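Local atomic coordinates of endoglucanase E-5 (Thermobifida fusca, PDB entry 2CKS), a protein that catalyses the internal hydrolysis of beta-1,4-glucosidic linkages in cellulose, lichenin and cereal beta-D-glucans, a reaction carried out by the glycoside hydrolase family 5 catalytic domain described here. Residues I252-M255 with A256-K259; R219-S222 with E223-V227. All coordinates share one frame; numbering follows the deposited sequence. Where two conformers were deposited one is given.

Contact 1. Residues I252-M255 with A256-K259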
ATOM      1  N   ILE A 252       6.868 -10.040  10.133  1.00  8.39           N
ATOM      2  CA  ILE A 252       5.462 -10.234  10.483  1.00  8.88           C
ATOM      3  C   ILE A 252       5.259 -10.134  11.984  1.00  8.75           C
ATOM      4  O   ILE A 252       4.305  -9.517  12.441  1.00  8.68           O
ATOM      5  CB  ILE A 252       4.936 -11.589   9.950  1.00  9.45           C
ATOM      6  CG1 ILE A 252       4.810 -11.532   8.426  1.00 10.14           C
ATOM      7  CG2 ILE A 252       3.606 -11.968  10.603  1.00 10.61           C
ATOM      8  CD1 ILE A 252       3.585 -10.793   7.930  1.00 10.97           C
ATOM      9  N   ASP A 253       6.162 -10.729  12.750  1.00  8.82           N
ATOM     10  CA  ASP A 253       6.048 -10.695  14.205  1.00  9.41           C
ATOM     11  C   ASP A 253       6.259  -9.280  14.742  1.00  9.33           C
ATOM     12  O   ASP A 253       5.563  -8.869  15.661  1.00 10.09           O
ATOM     13  CB  ASP A 253       7.012 -11.687  14.849  1.00  9.95           C
ATOM     14  CG  ASP A 253       6.623 -13.131  14.567  0.50 10.62           C
ATOM     15  OD1 ASP A 253       7.471 -14.018  14.768  0.50 13.89           O
ATOM     16  OD2 ASP A 253       5.497 -13.472  14.133  0.50 11.63           O
ATOM     17  N   LEU A 254       7.191  -8.540  14.149  0.70  9.43           N
ATOM     18  CA  LEU A 254       7.438  -7.163  14.556  0.70  9.29           C
ATOM     19  C   LEU A 254       6.217  -6.305  14.243  0.70  8.70           C
ATOM     20  O   LEU A 254       5.756  -5.537  15.083  0.70  8.47           O
ATOM     21  CB  LEU A 254       8.670  -6.597  13.858  0.70  9.65           C
ATOM     22  CG  LEU A 254       9.161  -5.223  14.333  0.70 11.26           C
ATOM     23  CD1 LEU A 254       8.573  -4.094  13.494  0.70 11.98           C
ATOM     24  CD2 LEU A 254       8.885  -4.994  15.830  0.70 11.92           C
ATOM     25  N   MET A 255       5.670  -6.464  13.047  1.00  8.50           N
ATOM     26  CA  MET A 255       4.520  -5.674  12.648  1.00  7.98           C
ATOM     27  C   MET A 255       3.301  -5.980  13.527  1.00  8.02           C
ATOM     28  O   MET A 255       2.562  -5.080  13.875  1.00  7.29           O
ATOM     29  CB  MET A 255       4.231  -5.854  11.156  1.00  7.94           C
ATOM     30  CG  MET A 255       5.321  -5.273  10.274  1.00  8.00           C
ATOM     31  SD  MET A 255       4.911  -5.256   8.520  1.00  8.42           S
ATOM     32  CE  MET A 255       4.947  -6.985   8.101  1.00  9.88           C
ATOM     33  N   ALA A 256       3.117  -7.242  13.913  1.00  8.92           N
ATOM     34  CA  ALA A 256       2.015  -7.606  14.807  1.00  9.55           C
ATOM     35  C   ALA A 256       2.182  -6.970  16.201  1.00 10.14           C
ATOM     36  O   ALA A 256       1.227  -6.444  16.777  1.00 10.73           O
ATOM     37  CB  ALA A 256       1.916  -9.122  14.919  1.00  9.65           C
ATOM     38  N   GLU A 257       3.404  -7.011  16.720  1.00 10.60           N
ATOM     39  CA  GLU A 257       3.747  -6.426  18.020  1.00 11.40           C
ATOM     40  C   GLU A 257       3.470  -4.918  18.043  1.00 11.11           C
ATOM     41  O   GLU A 257       2.943  -4.392  19.017  1.00 12.22           O
ATOM     42  CB  GLU A 257       5.216  -6.740  18.320  1.00 11.97           C
ATOM     43  CG  GLU A 257       5.869  -6.050  19.506  1.00 13.98           C
ATOM     44  CD  GLU A 257       7.375  -6.255  19.490  0.50 13.97           C
ATOM     45  OE1 GLU A 257       7.828  -7.362  19.833  0.50 15.40           O
ATOM     46  OE2 GLU A 257       8.109  -5.322  19.108  0.50 14.61           O
ATOM     47  N   ARG A 258       3.786  -4.239  16.944  1.00 10.82           N
ATOM     48  CA  ARG A 258       3.693  -2.785  16.860  1.00 10.59           C
ATOM     49  C   ARG A 258       2.418  -2.318  16.161  1.00 10.27           C
ATOM     50  O   ARG A 258       2.211  -1.114  15.973  1.00 10.18           O
ATOM     51  CB  ARG A 258       4.908  -2.242  16.119  1.00 10.92           C
ATOM     52  CG  ARG A 258       6.241  -2.618  16.750  1.00 12.32           C
ATOM     53  CD  ARG A 258       6.482  -1.932  18.056  1.00 14.40           C
ATOM     54  NE  ARG A 258       7.760  -2.323  18.635  1.00 15.76           N
ATOM     55  CZ  ARG A 258       8.871  -1.602  18.567  1.00 17.68           C
ATOM     56  NH1 ARG A 258       8.890  -0.423  17.949  1.00 18.98           N
ATOM     57  NH2 ARG A 258       9.975  -2.051  19.147  1.00 18.28           N
ATOM     58  N   LYS A 259       1.568  -3.280  15.796  1.00  9.42           N
ATOM     59  CA  LYS A 259       0.327  -3.039  15.066  1.00  9.46           C
ATOM     60  C   LYS A 259       0.544  -2.195  13.803  1.00  8.35           C
ATOM     61  O   LYS A 259      -0.230  -1.286  13.494  1.00  9.25           O
ATOM     62  CB  LYS A 259      -0.742  -2.462  15.994  1.00  9.72           C
ATOM     63  CG  LYS A 259      -1.088  -3.420  17.146  1.00 12.63           C
ATOM     64  CD  LYS A 259      -2.530  -3.299  17.601  1.00 16.36           C
ATOM     65  CE  LYS A 259      -3.002  -4.539  18.377  1.00 18.70           C
ATOM     66  NZ  LYS A 259      -3.625  -5.580  17.494  1.00 21.28           N
TER
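Leu254 CD2, in one of the two conformers of this leucine, lies over one face of the Arg258 guanidinium group, 4.0 Å from Arg258 NE. That NE donates to Glu257 OE2 at 3.1 Å, reaching the anti lone pair of the carboxylate, and the oxygen stands 20° out of the guanidinium plane, so this salt bridge is somewhat skewed. In the same conformer, Leu254 CD2 also meets Glu257 OE2 at 3.4 Å and the aliphatic Arg258 CG at 3.7 Å. Arg258 gets there by a bend at chi2 (-70°), which turns the chain outward across the helix end, past Leu254 and beside Glu257. Arg258 NH1 reaches further, to a salt bridge with Glu223. With an alanine in its place, Glu223 and Glu257 would probably lose their cationic mate, and Leu254 the aliphatic chain beside it. Three i to i+4 backbone bonds run beneath the side chains: Ala256 N bonds to Ile252 O, Glu257 N to Asp253 O, and Arg258 N to Leu254 O, each at 3.0 Å. Lys259, with positive phi (52°), is the first residue to leave helical geometry, in a Schellman motif. The segment forms the C-terminal end of helix 245-258 on the outside of the beta/alpha barrel: Leu254 and Met255 rest on Leu218 of helix 212-224, and Ile252 and Met255 pack inward on Trp262 of strand 262-265.

Contact 2. Residues R219-S222 with E223-V227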
ATOM      1  N   ARG A 219      11.526  -0.920  13.115  0.60  9.56           N
ATOM      2  CA  ARG A 219      11.359  -0.805  14.564  0.60 10.28           C
ATOM      3  C   ARG A 219      11.606   0.633  15.028  0.60  9.99           C
ATOM      4  O   ARG A 219      10.810   1.205  15.776  0.60  9.95           O
ATOM      5  CB  ARG A 219      12.333  -1.742  15.291  0.60 10.91           C
ATOM      6  CG  ARG A 219      11.674  -2.819  16.105  0.60 12.59           C
ATOM      7  CD  ARG A 219      12.623  -3.601  17.009  0.60 13.42           C
ATOM      8  NE  ARG A 219      12.943  -4.939  16.487  0.60 13.68           N
ATOM      9  CZ  ARG A 219      14.077  -5.282  15.884  0.60 14.35           C
ATOM     10  NH1 ARG A 219      15.042  -4.403  15.703  0.60 15.46           N
ATOM     11  NH2 ARG A 219      14.255  -6.527  15.453  0.60 16.38           N
ATOM     12  N   GLU A 220      12.708   1.210  14.561  1.00  9.87           N
ATOM     13  CA  GLU A 220      13.081   2.578  14.898  1.00  9.84           C
ATOM     14  C   GLU A 220      11.998   3.580  14.487  1.00  9.41           C
ATOM     15  O   GLU A 220      11.603   4.433  15.267  1.00  9.26           O
ATOM     16  CB  GLU A 220      14.406   2.926  14.219  1.00  9.96           C
ATOM     17  CG  GLU A 220      14.943   4.302  14.555  1.00 12.29           C
ATOM     18  CD  GLU A 220      16.207   4.660  13.797  1.00 16.40           C
ATOM     19  OE1 GLU A 220      16.672   3.855  12.948  1.00 19.88           O
ATOM     20  OE2 GLU A 220      16.741   5.763  14.058  1.00 19.82           O
ATOM     21  N   ALA A 221      11.499   3.445  13.265  1.00  8.35           N
ATOM     22  CA  ALA A 221      10.517   4.380  12.737  1.00  8.24           C
ATOM     23  C   ALA A 221       9.240   4.328  13.556  1.00  8.38           C
ATOM     24  O   ALA A 221       8.625   5.360  13.819  1.00  8.64           O
ATOM     25  CB  ALA A 221      10.218   4.044  11.285  1.00  7.56           C
ATOM     26  N   SER A 222       8.851   3.123  13.963  1.00  8.92           N
ATOM     27  CA  SER A 222       7.580   2.930  14.650  1.00 10.25           C
ATOM     28  C   SER A 222       7.575   3.585  16.040  1.00 10.07           C
ATOM     29  O   SER A 222       6.508   3.839  16.591  1.00 10.96           O
ATOM     30  CB  SER A 222       7.225   1.443  14.726  1.00 10.36           C
ATOM     31  OG  SER A 222       8.045   0.766  15.654  1.00 14.44           O
ATOM     32  N   GLU A 223       8.758   3.872  16.594  1.00 10.57           N
ATOM     33  CA  GLU A 223       8.863   4.681  17.823  1.00 10.17           C
ATOM     34  C   GLU A 223       8.508   6.156  17.608  1.00 10.31           C
ATOM     35  O   GLU A 223       8.110   6.834  18.550  1.00 10.69           O
ATOM     36  CB  GLU A 223      10.283   4.668  18.397  1.00 10.46           C
ATOM     37  CG  GLU A 223      10.861   3.310  18.714  1.00 11.22           C
ATOM     38  CD  GLU A 223      10.142   2.594  19.839  1.00 13.68           C
ATOM     39  OE1 GLU A 223       9.599   3.248  20.768  1.00 14.72           O
ATOM     40  OE2 GLU A 223      10.135   1.349  19.801  1.00 15.20           O
ATOM     41  N   LEU A 224       8.688   6.650  16.381  1.00  9.83           N
ATOM     42  CA  LEU A 224       8.699   8.090  16.087  1.00  9.98           C
ATOM     43  C   LEU A 224       7.449   8.614  15.376  1.00  9.44           C
ATOM     44  O   LEU A 224       7.082   9.769  15.543  1.00  9.60           O
ATOM     45  CB  LEU A 224       9.917   8.431  15.220  1.00 10.17           C
ATOM     46  CG  LEU A 224      11.283   7.916  15.702  1.00 11.42           C
ATOM     47  CD1 LEU A 224      12.328   7.982  14.617  1.00 12.22           C
ATOM     48  CD2 LEU A 224      11.728   8.695  16.915  1.00 12.56           C
ATOM     49  N   PHE A 225       6.836   7.775  14.552  1.00  8.45           N
ATOM     50  CA  PHE A 225       5.705   8.199  13.721  1.00  7.84           C
ATOM     51  C   PHE A 225       4.967   6.967  13.200  1.00  7.17           C
ATOM     52  O   PHE A 225       5.497   5.862  13.292  1.00  6.96           O
ATOM     53  CB  PHE A 225       6.169   9.083  12.556  1.00  7.74           C
ATOM     54  CG  PHE A 225       7.376   8.561  11.826  1.00  7.91           C
ATOM     55  CD1 PHE A 225       7.266   7.534  10.902  1.00  7.80           C
ATOM     56  CD2 PHE A 225       8.633   9.129  12.044  1.00  7.21           C
ATOM     57  CE1 PHE A 225       8.382   7.063  10.220  1.00  6.55           C
ATOM     58  CE2 PHE A 225       9.750   8.657  11.376  1.00  7.40           C
ATOM     59  CZ  PHE A 225       9.624   7.631  10.451  1.00  7.05           C
ATOM     60  N   PRO A 226       3.751   7.131  12.680  1.00  7.29           N
ATOM     61  CA  PRO A 226       3.000   5.980  12.171  1.00  7.10           C
ATOM     62  C   PRO A 226       3.566   5.488  10.857  1.00  7.07           C
ATOM     63  O   PRO A 226       3.870   6.297   9.983  1.00  7.12           O
ATOM     64  CB  PRO A 226       1.580   6.535  11.984  1.00  7.32           C
ATOM     65  CG  PRO A 226       1.582   7.861  12.682  1.00  7.52           C
ATOM     66  CD  PRO A 226       2.977   8.376  12.538  1.00  7.66           C
ATOM     67  N   VAL A 227       3.733   4.178  10.753  1.00  7.12           N
ATOM     68  CA  VAL A 227       4.249   3.535   9.554  1.00  6.80           C
ATOM     69  C   VAL A 227       3.192   2.571   9.017  1.00  6.43           C
ATOM     70  O   VAL A 227       2.525   1.881   9.787  1.00  6.03           O
ATOM     71  CB  VAL A 227       5.548   2.754   9.848  1.00  7.48           C
ATOM     72  CG1 VAL A 227       5.990   1.962   8.633  1.00  8.04           C
ATOM     73  CG2 VAL A 227       6.645   3.693  10.291  1.00  8.57           C
TER
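Ala221 and Phe225 meet twice, through the methyl group and through the carbonyl oxygen. Ala221 O accepts two backbone bonds: Phe225 N comes from almost straight ahead of the carbonyl (C=O...N angle 174°) at 3.1 Å, whereas Leu224 N, at 2.9 Å, stands well above the carbonyl plane. The same oxygen sits 3.8 Å above the Phe225 ring plane, over its centre. Chi1 of 46° sets Phe225 CG between its own backbone N and carbonyl carbon, which turns the ring back beneath the helix end, and CE1 packs at 3.7 Å on Ala221 CB. Val227 CG2 touches that methyl at the same distance. Just before these, Glu223 N is shared between Glu220 O (3.2 Å, 61° out of the carbonyl plane) and, weakly, Arg219 O at 3.5 Å. Arg219 O has a shorter partner in Ser222 OG, which donates to it at 2.8 Å, with a weak bond from Ser222 N besides. Arg258 NH1 adds weak bonds to both Ser222 OG and Arg219 O, and is also the partner of the Glu223 carboxylate. In one of its two conformers, Arg219 NH1 bonds to Asn216 OD1. The i to i+3 bonds from Glu223 N and Leu224 N mark a tightening of helix 212-224 as it ends; the donors Glu223 N, Leu224 N and Phe225 N are all bonded to carbonyls of the preceding turn as the chain leaves for barrel strand 227-233.

How the contacts relate
From the N terminus, contact 2 (219-227) comes first: it closes the last turn of helix 212-224 and hands the chain to strand 227-233. The chain then runs through that strand, which carries the probable nucleophile Glu231, and into helix 245-258, whose end is contact 1 (252-259), just before strand 262-265. The two lie in series, neither nested nor crossed, at equivalent places in successive beta-alpha-beta units of the TIM barrel. Their centres are about 12 Å apart, and they touch directly: Arg258 NH1 meets Glu223 OE2 in a 2.9 Å salt bridge, joining two neighbouring outer helices at their C-terminal ends.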